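Local atomic coordinates of hypothetical protein BT_3535 (Bacteroides thetaiotaomicron VPI-5482, PDB entry 3KNY), a protein that is of unknown function but folds into two domains and probably starts out as a lipoprotein precursor. Residues A[135-140]-A[199-204]. Residues are numbered along the deposited sequence; the frame is centred on the assembly and turned at random.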
loop_
_atom_site.group_PDB
_atom_site.type_symbol
_atom_site.label_atom_id
_atom_site.label_comp_id
_atom_site.label_asym_id
_atom_site.label_seq_id
_atom_site.Cartn_x
_atom_site.Cartn_y
_atom_site.Cartn_z
ATOM N N HIS A 135 9.049 -8.551 -7.838
ATOM C CA HIS A 135 10.119 -9.530 -7.836
ATOM C C HIS A 135 11.416 -8.794 -8.184
ATOM O O HIS A 135 11.396 -7.791 -8.920
ATOM C CB HIS A 135 9.841 -10.664 -8.831
ATOM C CG HIS A 135 10.758 -11.836 -8.675
ATOM N ND1 HIS A 135 12.055 -11.833 -9.146
ATOM C CD2 HIS A 135 10.569 -13.048 -8.105
ATOM C CE1 HIS A 135 12.632 -12.983 -8.853
ATOM N NE2 HIS A 135 11.752 -13.740 -8.220
ATOM N N SER A 136 12.534 -9.295 -7.665
ATOM C CA SER A 136 13.831 -8.670 -7.933
ATOM C C SER A 136 14.080 -8.594 -9.404
ATOM O O SER A 136 14.650 -7.621 -9.874
ATOM C CB SER A 136 14.976 -9.406 -7.261
ATOM O OG SER A 136 14.972 -10.767 -7.629
ATOM N N LEU A 137 13.632 -9.593 -10.146
ATOM C CA LEU A 137 13.813 -9.575 -11.603
ATOM C C LEU A 137 12.824 -8.646 -12.299
ATOM O O LEU A 137 12.900 -8.516 -13.488
ATOM C CB LEU A 137 13.724 -10.995 -12.193
ATOM C CG LEU A 137 14.856 -11.952 -11.781
ATOM C CD1 LEU A 137 14.523 -13.392 -12.133
ATOM C CD2 LEU A 137 16.150 -11.535 -12.446
ATOM N N GLY A 138 11.888 -8.017 -11.587
ATOM C CA GLY A 138 10.996 -7.013 -12.214
ATOM C C GLY A 138 9.478 -7.203 -12.179
ATOM O O GLY A 138 8.739 -6.242 -11.976
ATOM N N PRO A 139 8.993 -8.428 -12.430
ATOM C CA PRO A 139 7.567 -8.659 -12.430
ATOM C C PRO A 139 6.908 -8.285 -11.108
ATOM O O PRO A 139 7.492 -8.461 -10.048
ATOM C CB PRO A 139 7.484 -10.159 -12.687
ATOM C CG PRO A 139 8.628 -10.412 -13.549
ATOM C CD PRO A 139 9.712 -9.605 -12.940
ATOM N N TYR A 140 5.691 -7.769 -11.190
ATOM C CA TYR A 140 5.022 -7.212 -10.027
ATOM C C TYR A 140 3.549 -7.631 -9.959
ATOM O O TYR A 140 2.968 -8.016 -10.961
ATOM C CB TYR A 140 5.123 -5.673 -10.073
ATOM C CG TYR A 140 4.518 -5.049 -11.312
ATOM C CD1 TYR A 140 3.132 -5.062 -11.523
ATOM C CD2 TYR A 140 5.319 -4.454 -12.291
ATOM C CE1 TYR A 140 2.554 -4.503 -12.682
ATOM C CE2 TYR A 140 4.747 -3.897 -13.462
ATOM C CZ TYR A 140 3.368 -3.930 -13.633
ATOM O OH TYR A 140 2.787 -3.384 -14.737
ATOM N N PHE A 199 6.226 -16.446 -14.195
ATOM C CA PHE A 199 6.844 -15.710 -15.297
ATOM C C PHE A 199 8.082 -16.410 -15.818
ATOM O O PHE A 199 8.666 -17.284 -15.171
ATOM C CB PHE A 199 7.151 -14.252 -14.911
ATOM C CG PHE A 199 8.186 -14.089 -13.814
ATOM C CD1 PHE A 199 9.523 -13.955 -14.116
ATOM C CD2 PHE A 199 7.810 -13.995 -12.499
ATOM C CE1 PHE A 199 10.471 -13.782 -13.110
ATOM C CE2 PHE A 199 8.762 -13.831 -11.489
ATOM C CZ PHE A 199 10.087 -13.717 -11.799
ATOM N N LYS A 200 8.448 -16.036 -17.025
ATOM C CA LYS A 200 9.665 -16.532 -17.650
ATOM C C LYS A 200 10.838 -15.633 -17.278
ATOM O O LYS A 200 10.728 -14.405 -17.330
ATOM C CB LYS A 200 9.519 -16.539 -19.180
ATOM C CG LYS A 200 8.452 -17.497 -19.738
ATOM C CD LYS A 200 8.858 -18.976 -19.606
ATOM C CE LYS A 200 9.824 -19.433 -20.716
ATOM N NZ LYS A 200 10.491 -20.740 -20.381
ATOM N N ASP A 201 11.937 -16.259 -16.871
ATOM C CA ASP A 201 13.247 -15.623 -16.766
ATOM C C ASP A 201 14.113 -16.267 -17.830
ATOM O O ASP A 201 15.008 -17.036 -17.514
ATOM C CB ASP A 201 13.845 -15.890 -15.392
ATOM C CG ASP A 201 15.229 -15.300 -15.223
ATOM O OD1 ASP A 201 15.596 -14.359 -15.969
ATOM O OD2 ASP A 201 15.942 -15.793 -14.324
ATOM N N GLY A 202 13.837 -15.982 -19.096
ATOM C CA GLY A 202 14.553 -16.653 -20.182
ATOM C C GLY A 202 14.054 -18.079 -20.233
ATOM O O GLY A 202 12.849 -18.303 -20.236
ATOM N N SER A 203 14.962 -19.047 -20.241
ATOM C CA SER A 203 14.572 -20.458 -20.253
ATOM C C SER A 203 14.117 -21.015 -18.884
ATOM O O SER A 203 13.817 -22.200 -18.788
ATOM C CB SER A 203 15.731 -21.301 -20.758
ATOM O OG SER A 203 16.857 -21.165 -19.913
ATOM N N ARG A 204 14.085 -20.187 -17.841
ATOM C CA ARG A 204 13.689 -20.628 -16.500
ATOM C C ARG A 204 12.289 -20.147 -16.176
ATOM O O ARG A 204 12.026 -18.961 -16.290
ATOM C CB ARG A 204 14.634 -20.032 -15.454
ATOM C CG ARG A 204 15.959 -20.753 -15.310
ATOM C CD ARG A 204 17.071 -19.813 -14.828
ATOM N NE ARG A 204 17.807 -19.209 -15.960
#
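Leu137 faces Asp201 and Pro139 faces Phe199 where two chain reversals meet, with CA of Pro139 and CA of Phe199 7.6 Å apart. Residues 135-140 hold a type I turn from His135 to Gly138, closed by the 2.7 Å bond from Gly138 N to His135 O; residues 199-204 finish a strand and reverse in a type II' turn from Asp201 to Arg204. No hydrogen bond joins the two, so side chains alone make the contact. Phe199 does most of the work: its tip, CZ, points into the centre of the His135 ring in a T-shaped stack, the planes at 75° and the centroids 5.0 Å apart. Pro139 CG lies over one face of the phenyl ring, 3.6 Å from its centroid, a CH-pi contact. Each turn is the tip of a beta hairpin, 124-134 with 140-149 and 188-201 with 204-217, and the contact links two different sheets. The imidazole stands with CG anti to the backbone N (chi1 -168°), and its ND1 accepts the N-H of Leu137, 2.9 Å away and nearly straight at 170°, which fixes the ring's rotation. A leucine in place of Phe199 has no ring to set edge-on against the imidazole or under Pro139 CG, and would probably leave a gap between the two hairpin tips. Val206, from strand 204-217, touches both His135 and Phe199. Further out, Leu137 CD1 rests against the carboxylate of Asp201, 3.5 Å from OD2.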